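PDB 3UQZ: DNA processing protein DprA from Streptococcus pneumoniae, which binds single-stranded DNA cooperatively, protects it from nucleases and helps load the RecA recombinase onto it during natural transformation. Local coordinates for residues A163-G168 / V190-G195; F71-I76 / L94-G99. One frame throughout, in Å; residues are numbered along the deposited sequence.

Contact 1: A163-G168 / V190-G195; sequences AVIGTG and VLSEYG
S192 turns its hydroxyl anti to its own backbone N (chi1 -171°), and I165 tucks CG1 between its N and carbonyl carbon (chi1 58°); together these rotations bring S192 and I165 side by side just beyond the A163-V190 and V164-L191 pairs. S192 OG donates to T167 O, 2.6 Å away in the plane of that carbonyl, and accepts from Y194 N two residues on, an ST turn, so one hydroxyl of a buried residue joins T167 to the turn at S192-Y194. I165 CG1 lies 3.7 Å from S192 CB, while its CD1 reaches V190 CG1, the two side chains crossing obliquely. Upstream the segments pair in parallel: L191 N gives a nearly straight bond to A163 O (2.7 Å), and I165 N gives another to L191 O (3.0 Å). This is the beta-alpha-beta unit 161-164, 178-187, 189-192 of the Rossmann-like domain, and the loops leave from the C-terminal ends of its parallel strands. Past the last bridge a water spans the opening, donating to I165 O and accepting from E193 N. Y194 sets its ring with one edge at I165 O and CD2 3.8 Å from G166 C. Its ring also stacks with H204, whose ND1 is hydrogen-bonded to G166 O.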
ATOM      1  N   ALA A 163       9.114  16.304  21.590  1.00 27.92           N
ATOM      2  CA  ALA A 163       9.205  14.968  22.190  1.00 27.16           C
ATOM      3  C   ALA A 163       8.181  14.831  23.325  1.00 33.50           C
ATOM      4  O   ALA A 163       8.049  15.737  24.155  1.00 35.22           O
ATOM      5  CB  ALA A 163      10.597  14.701  22.716  1.00 27.05           C
ATOM      6  N   VAL A 164       7.432  13.720  23.337  1.00 28.34           N
ATOM      7  CA  VAL A 164       6.449  13.404  24.389  1.00 26.98           C
ATOM      8  C   VAL A 164       7.030  12.169  25.112  1.00 31.89           C
ATOM      9  O   VAL A 164       7.186  11.116  24.497  1.00 32.30           O
ATOM     10  CB  VAL A 164       5.006  13.193  23.827  1.00 28.12           C
ATOM     11  CG1 VAL A 164       3.981  13.026  24.943  1.00 26.68           C
ATOM     12  CG2 VAL A 164       4.604  14.350  22.917  1.00 27.59           C
ATOM     13  N   ILE A 165       7.467  12.335  26.359  1.00 27.51           N
ATOM     14  CA  ILE A 165       8.114  11.246  27.099  1.00 26.64           C
ATOM     15  C   ILE A 165       7.190  10.461  28.041  1.00 30.29           C
ATOM     16  O   ILE A 165       6.065  10.892  28.325  1.00 29.03           O
ATOM     17  CB  ILE A 165       9.422  11.730  27.787  1.00 29.34           C
ATOM     18  CG1 ILE A 165       9.163  12.903  28.763  1.00 28.90           C
ATOM     19  CG2 ILE A 165      10.490  12.068  26.733  1.00 29.47           C
ATOM     20  CD1 ILE A 165      10.338  13.277  29.682  1.00 34.40           C
ATOM     21  N   GLY A 166       7.671   9.297  28.480  1.00 27.56           N
ATOM     22  CA  GLY A 166       6.974   8.415  29.415  1.00 27.63           C
ATOM     23  C   GLY A 166       7.616   8.346  30.790  1.00 33.42           C
ATOM     24  O   GLY A 166       7.435   7.373  31.521  1.00 33.71           O
ATOM     25  N   THR A 167       8.410   9.374  31.140  1.00 31.15           N
ATOM     26  CA  THR A 167       9.125   9.514  32.417  1.00 30.01           C
ATOM     27  C   THR A 167       9.047  10.990  32.872  1.00 34.12           C
ATOM     28  O   THR A 167       8.452  11.824  32.167  1.00 33.12           O
ATOM     29  CB  THR A 167      10.610   9.148  32.245  1.00 32.01           C
ATOM     30  OG1 THR A 167      11.276  10.168  31.503  1.00 32.59           O
ATOM     31  CG2 THR A 167      10.838   7.784  31.631  1.00 28.49           C
ATOM     32  N   GLY A 168       9.691  11.301  34.012  1.00 29.79           N
ATOM     33  CA  GLY A 168       9.815  12.662  34.512  1.00 28.78           C
ATOM     34  C   GLY A 168      10.833  13.379  33.643  1.00 34.78           C
ATOM     35  O   GLY A 168      11.659  12.715  32.986  1.00 34.90           O
ATOM     36  N   VAL A 190      10.053  19.506  25.069  1.00 24.67           N
ATOM     37  CA  VAL A 190       9.835  18.167  25.626  1.00 24.40           C
ATOM     38  C   VAL A 190       8.602  18.279  26.509  1.00 29.07           C
ATOM     39  O   VAL A 190       8.550  19.161  27.371  1.00 28.22           O
ATOM     40  CB  VAL A 190      11.038  17.588  26.435  1.00 27.62           C
ATOM     41  CG1 VAL A 190      10.790  16.133  26.818  1.00 27.02           C
ATOM     42  CG2 VAL A 190      12.352  17.713  25.682  1.00 26.94           C
ATOM     43  N   LEU A 191       7.611  17.410  26.285  1.00 26.19           N
ATOM     44  CA  LEU A 191       6.379  17.383  27.076  1.00 25.79           C
ATOM     45  C   LEU A 191       6.282  16.086  27.893  1.00 31.27           C
ATOM     46  O   LEU A 191       6.764  15.025  27.457  1.00 31.05           O
ATOM     47  CB  LEU A 191       5.137  17.526  26.184  1.00 25.29           C
ATOM     48  CG  LEU A 191       4.958  18.832  25.409  1.00 29.52           C
ATOM     49  CD1 LEU A 191       3.899  18.666  24.315  1.00 28.93           C
ATOM     50  CD2 LEU A 191       4.603  20.014  26.341  1.00 30.37           C
ATOM     51  N   SER A 192       5.639  16.173  29.074  1.00 27.62           N
ATOM     52  CA  SER A 192       5.427  15.029  29.975  1.00 27.35           C
ATOM     53  C   SER A 192       4.236  15.238  30.909  1.00 31.68           C
ATOM     54  O   SER A 192       3.990  16.353  31.359  1.00 32.64           O
ATOM     55  CB  SER A 192       6.681  14.740  30.802  1.00 30.03           C
ATOM     56  OG  SER A 192       6.552  13.521  31.514  1.00 34.45           O
ATOM     57  N   GLU A 193       3.512  14.161  31.212  1.00 27.45           N
ATOM     58  CA  GLU A 193       2.382  14.174  32.145  1.00 26.54           C
ATOM     59  C   GLU A 193       2.896  13.798  33.537  1.00 33.14           C
ATOM     60  O   GLU A 193       2.182  13.969  34.513  1.00 34.56           O
ATOM     61  CB  GLU A 193       1.350  13.120  31.717  1.00 26.88           C
ATOM     62  CG  GLU A 193       0.082  13.688  31.113  1.00 34.51           C
ATOM     63  CD  GLU A 193      -0.974  12.649  30.806  1.00 53.84           C
ATOM     64  OE1 GLU A 193      -2.174  12.986  30.892  1.00 43.91           O
ATOM     65  OE2 GLU A 193      -0.611  11.482  30.535  1.00 49.16           O
ATOM     66  N   TYR A 194       4.128  13.262  33.606  1.00 29.68           N
ATOM     67  CA  TYR A 194       4.783  12.744  34.796  1.00 30.20           C
ATOM     68  C   TYR A 194       5.676  13.747  35.506  1.00 36.75           C
ATOM     69  O   TYR A 194       6.404  14.509  34.878  1.00 35.98           O
ATOM     70  CB  TYR A 194       5.518  11.435  34.459  1.00 31.08           C
ATOM     71  CG  TYR A 194       4.640  10.521  33.630  1.00 32.21           C
ATOM     72  CD1 TYR A 194       3.542   9.874  34.197  1.00 33.19           C
ATOM     73  CD2 TYR A 194       4.823  10.405  32.257  1.00 33.17           C
ATOM     74  CE1 TYR A 194       2.664   9.121  33.419  1.00 32.52           C
ATOM     75  CE2 TYR A 194       3.958   9.643  31.472  1.00 34.00           C
ATOM     76  CZ  TYR A 194       2.888   8.993  32.061  1.00 40.10           C
ATOM     77  OH  TYR A 194       2.015   8.260  31.299  1.00 44.47           O
ATOM     78  N   GLY A 195       5.578  13.750  36.825  1.00 35.36           N
ATOM     79  CA  GLY A 195       6.320  14.657  37.687  1.00 35.34           C
ATOM     80  C   GLY A 195       7.759  14.245  37.912  1.00 39.47           C
ATOM     81  O   GLY A 195       8.181  13.194  37.423  1.00 39.62           O
TER
HETATM   82  O   HOH W   1       3.610  12.273  29.099  1.00 24.99           O

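Contact 2: F71-I76 / L94-G99; sequences FPSFSI and LLFYKG
P72 packs on Y97 across the two segments. The pyrrolidine crosses the phenol at about a right angle and sets CG over one face of the ring, 3.9 Å from its centroid and 17° off the normal, a CH-pi contact; P72 CB touches Y97 CZ at 3.6 Å. Next to this pair, on the face that carries F74 and L95, F74 lies alongside L95 and points the same way, with L95 CB over one face of its ring and L95 CD1 3.9 Å from F74 CZ. Y97 CD2 meets the edge of the F74 ring, 3.8 Å from F74 CD2. Both F74 and Y97 hold CG in the crowded position between N and carbonyl carbon (chi1 68° and 73°), which brings the ring ends closer to the opposite strand. The other face carries S73, S75, L94 and F96: S73 CB packs against F96 CD1 at 3.7 Å, and L94 CD1 reaches S75 CB.

The backbone sets this register. F74 and L95 form an antiparallel hydrogen-bonded pair, L95 N to F74 O at 3.0 Å and nearly straight, F74 N to L95 O at 3.1 Å; S73-F96 and S75-L94 flank it as non-hydrogen-bonded pairs. One step on, Y97 N bonds to P72 O from above the carbonyl plane, so the ladder runs past the short strand 73-75.

That strand is one of the two edge strands of the chain's mixed sheet, and with 94-99 it forms an antiparallel extension of the Rossmann-like sheet. L191 of strand 189-192 touches both F74 and Y97. Helix 5-13 of the sterile alpha motif domain covers the opposite face: Y9 meets F96 edge-to-face, L94 packs on I8, and S75 OG is hydrogen-bonded to N5 OD1.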
ATOM      1  N   PHE A  71       9.757  21.922  37.334  1.00 33.15           N
ATOM      2  CA  PHE A  71       9.630  22.127  35.891  1.00 32.73           C
ATOM      3  C   PHE A  71       8.343  22.910  35.631  1.00 35.79           C
ATOM      4  O   PHE A  71       7.335  22.637  36.307  1.00 35.17           O
ATOM      5  CB  PHE A  71       9.611  20.785  35.117  1.00 34.30           C
ATOM      6  CG  PHE A  71      10.890  19.987  35.207  1.00 35.61           C
ATOM      7  CD1 PHE A  71      12.022  20.370  34.492  1.00 38.32           C
ATOM      8  CD2 PHE A  71      10.972  18.860  36.015  1.00 36.41           C
ATOM      9  CE1 PHE A  71      13.212  19.643  34.595  1.00 38.14           C
ATOM     10  CE2 PHE A  71      12.157  18.126  36.102  1.00 38.54           C
ATOM     11  CZ  PHE A  71      13.264  18.515  35.382  1.00 36.54           C
ATOM     12  N   PRO A  72       8.335  23.862  34.654  1.00 30.99           N
ATOM     13  CA  PRO A  72       7.096  24.612  34.369  1.00 30.81           C
ATOM     14  C   PRO A  72       5.982  23.713  33.828  1.00 35.44           C
ATOM     15  O   PRO A  72       6.231  22.551  33.493  1.00 35.43           O
ATOM     16  CB  PRO A  72       7.538  25.669  33.341  1.00 32.12           C
ATOM     17  CG  PRO A  72       8.739  25.101  32.710  1.00 36.22           C
ATOM     18  CD  PRO A  72       9.432  24.285  33.758  1.00 31.91           C
ATOM     19  N   SER A  73       4.750  24.246  33.762  1.00 30.93           N
ATOM     20  CA  SER A  73       3.597  23.480  33.309  1.00 29.89           C
ATOM     21  C   SER A  73       2.505  24.364  32.732  1.00 34.59           C
ATOM     22  O   SER A  73       2.596  25.592  32.786  1.00 35.76           O
ATOM     23  CB  SER A  73       3.037  22.643  34.463  1.00 31.42           C
ATOM     24  OG  SER A  73       2.748  23.431  35.608  1.00 32.51           O
ATOM     25  N   PHE A  74       1.489  23.721  32.145  1.00 30.42           N
ATOM     26  CA  PHE A  74       0.271  24.317  31.601  1.00 29.94           C
ATOM     27  C   PHE A  74      -0.828  23.264  31.656  1.00 33.64           C
ATOM     28  O   PHE A  74      -0.533  22.065  31.597  1.00 32.24           O
ATOM     29  CB  PHE A  74       0.462  24.897  30.183  1.00 31.76           C
ATOM     30  CG  PHE A  74       0.712  23.907  29.065  1.00 33.18           C
ATOM     31  CD1 PHE A  74      -0.341  23.433  28.285  1.00 35.50           C
ATOM     32  CD2 PHE A  74       2.004  23.461  28.778  1.00 34.22           C
ATOM     33  CE1 PHE A  74      -0.119  22.498  27.268  1.00 35.28           C
ATOM     34  CE2 PHE A  74       2.226  22.531  27.754  1.00 36.61           C
ATOM     35  CZ  PHE A  74       1.164  22.062  27.003  1.00 34.28           C
ATOM     36  N   SER A  75      -2.084  23.701  31.830  1.00 31.20           N
ATOM     37  CA  SER A  75      -3.230  22.798  31.947  1.00 31.23           C
ATOM     38  C   SER A  75      -4.258  23.059  30.859  1.00 35.41           C
ATOM     39  O   SER A  75      -4.160  24.057  30.145  1.00 35.15           O
ATOM     40  CB  SER A  75      -3.881  22.942  33.321  1.00 34.29           C
ATOM     41  OG  SER A  75      -4.547  24.188  33.459  1.00 37.58           O
ATOM     42  N   ILE A  76      -5.287  22.197  30.791  1.00 32.03           N
ATOM     43  CA  ILE A  76      -6.416  22.314  29.871  1.00 32.21           C
ATOM     44  C   ILE A  76      -7.221  23.627  30.112  1.00 39.87           C
ATOM     45  O   ILE A  76      -8.030  24.004  29.270  1.00 41.35           O
ATOM     46  CB  ILE A  76      -7.271  21.008  29.913  1.00 34.44           C
ATOM     47  CG1 ILE A  76      -8.133  20.828  28.625  1.00 34.31           C
ATOM     48  CG2 ILE A  76      -8.075  20.880  31.212  1.00 33.91           C
ATOM     49  CD1 ILE A  76      -8.453  19.366  28.226  1.00 35.27           C
ATOM     50  N   LEU A  94      -3.034  18.097  32.695  1.00 31.22           N
ATOM     51  CA  LEU A  94      -1.870  18.893  33.074  1.00 30.05           C
ATOM     52  C   LEU A  94      -0.619  18.312  32.398  1.00 33.46           C
ATOM     53  O   LEU A  94      -0.427  17.097  32.417  1.00 32.88           O
ATOM     54  CB  LEU A  94      -1.716  18.906  34.620  1.00 29.21           C
ATOM     55  CG  LEU A  94      -0.508  19.640  35.240  1.00 32.11           C
ATOM     56  CD1 LEU A  94      -0.733  21.131  35.303  1.00 31.36           C
ATOM     57  CD2 LEU A  94      -0.210  19.115  36.626  1.00 31.99           C
ATOM     58  N   LEU A  95       0.209  19.183  31.795  1.00 29.57           N
ATOM     59  CA  LEU A  95       1.461  18.812  31.121  1.00 29.08           C
ATOM     60  C   LEU A  95       2.625  19.659  31.597  1.00 33.75           C
ATOM     61  O   LEU A  95       2.552  20.889  31.565  1.00 32.86           O
ATOM     62  CB  LEU A  95       1.369  18.917  29.570  1.00 28.32           C
ATOM     63  CG  LEU A  95       0.548  17.857  28.819  1.00 31.85           C
ATOM     64  CD1 LEU A  95       0.225  18.314  27.416  1.00 31.39           C
ATOM     65  CD2 LEU A  95       1.261  16.524  28.784  1.00 33.51           C
ATOM     66  N   PHE A  96       3.705  18.993  32.020  1.00 31.67           N
ATOM     67  CA  PHE A  96       4.956  19.624  32.416  1.00 32.13           C
ATOM     68  C   PHE A  96       5.809  19.691  31.169  1.00 35.77           C
ATOM     69  O   PHE A  96       5.703  18.808  30.316  1.00 36.52           O
ATOM     70  CB  PHE A  96       5.675  18.818  33.491  1.00 34.26           C
ATOM     71  CG  PHE A  96       4.940  18.778  34.799  1.00 36.36           C
ATOM     72  CD1 PHE A  96       5.081  19.805  35.725  1.00 39.56           C
ATOM     73  CD2 PHE A  96       4.115  17.707  35.117  1.00 38.24           C
ATOM     74  CE1 PHE A  96       4.408  19.758  36.949  1.00 40.20           C
ATOM     75  CE2 PHE A  96       3.437  17.666  36.333  1.00 40.75           C
ATOM     76  CZ  PHE A  96       3.598  18.686  37.247  1.00 38.69           C
ATOM     77  N   TYR A  97       6.629  20.739  31.042  1.00 31.22           N
ATOM     78  CA  TYR A  97       7.454  20.932  29.861  1.00 29.91           C
ATOM     79  C   TYR A  97       8.843  21.460  30.166  1.00 34.02           C
ATOM     80  O   TYR A  97       9.110  22.002  31.239  1.00 34.00           O
ATOM     81  CB  TYR A  97       6.732  21.813  28.825  1.00 30.15           C
ATOM     82  CG  TYR A  97       6.648  23.275  29.192  1.00 31.80           C
ATOM     83  CD1 TYR A  97       7.616  24.181  28.767  1.00 33.06           C
ATOM     84  CD2 TYR A  97       5.577  23.764  29.939  1.00 33.30           C
ATOM     85  CE1 TYR A  97       7.545  25.527  29.105  1.00 33.25           C
ATOM     86  CE2 TYR A  97       5.494  25.113  30.284  1.00 34.67           C
ATOM     87  CZ  TYR A  97       6.480  25.990  29.864  1.00 44.04           C
ATOM     88  OH  TYR A  97       6.383  27.323  30.178  1.00 49.49           O
ATOM     89  N   LYS A  98       9.709  21.304  29.176  1.00 30.36           N
ATOM     90  CA  LYS A  98      11.087  21.738  29.146  1.00 29.63           C
ATOM     91  C   LYS A  98      11.317  22.229  27.716  1.00 32.82           C
ATOM     92  O   LYS A  98      11.269  21.442  26.780  1.00 32.87           O
ATOM     93  CB  LYS A  98      12.006  20.557  29.502  1.00 31.82           C
ATOM     94  CG  LYS A  98      13.465  20.923  29.638  1.00 43.23           C
ATOM     95  CD  LYS A  98      13.924  21.013  31.083  1.00 48.34           C
ATOM     96  CE  LYS A  98      15.412  21.295  31.170  1.00 61.01           C
ATOM     97  NZ  LYS A  98      15.798  22.586  30.520  1.00 66.93           N
ATOM     98  N   GLY A  99      11.468  23.532  27.561  1.00 29.52           N
ATOM     99  CA  GLY A  99      11.708  24.140  26.266  1.00 29.53           C
ATOM    100  C   GLY A  99      10.768  25.267  25.885  1.00 35.51           C
ATOM    101  O   GLY A  99      10.199  25.952  26.742  1.00 34.31           O
TER

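Contact 2 closes before contact 1 opens along the chain, and their centres lie about 9 Å apart in one mixed sheet. Strand 94-99, the inner strand of contact 2, runs antiparallel beside 189-192 of contact 1, with probable hydrogen bonds from F96 N to S192 O (2.7 Å) and from V190 N to K98 O (2.9 Å). The order 73-75, 94-99, 189-192, 161-164 thus makes 189-192 the border between the antiparallel edge and the parallel Rossmann-like strands. Contact 1 lies deeper, about 8 Å from the chain's centre against 12 Å for contact 2, whose two antiparallel strands extend the Rossmann-like sheet at one edge, where one face meets the N-terminal helical domain.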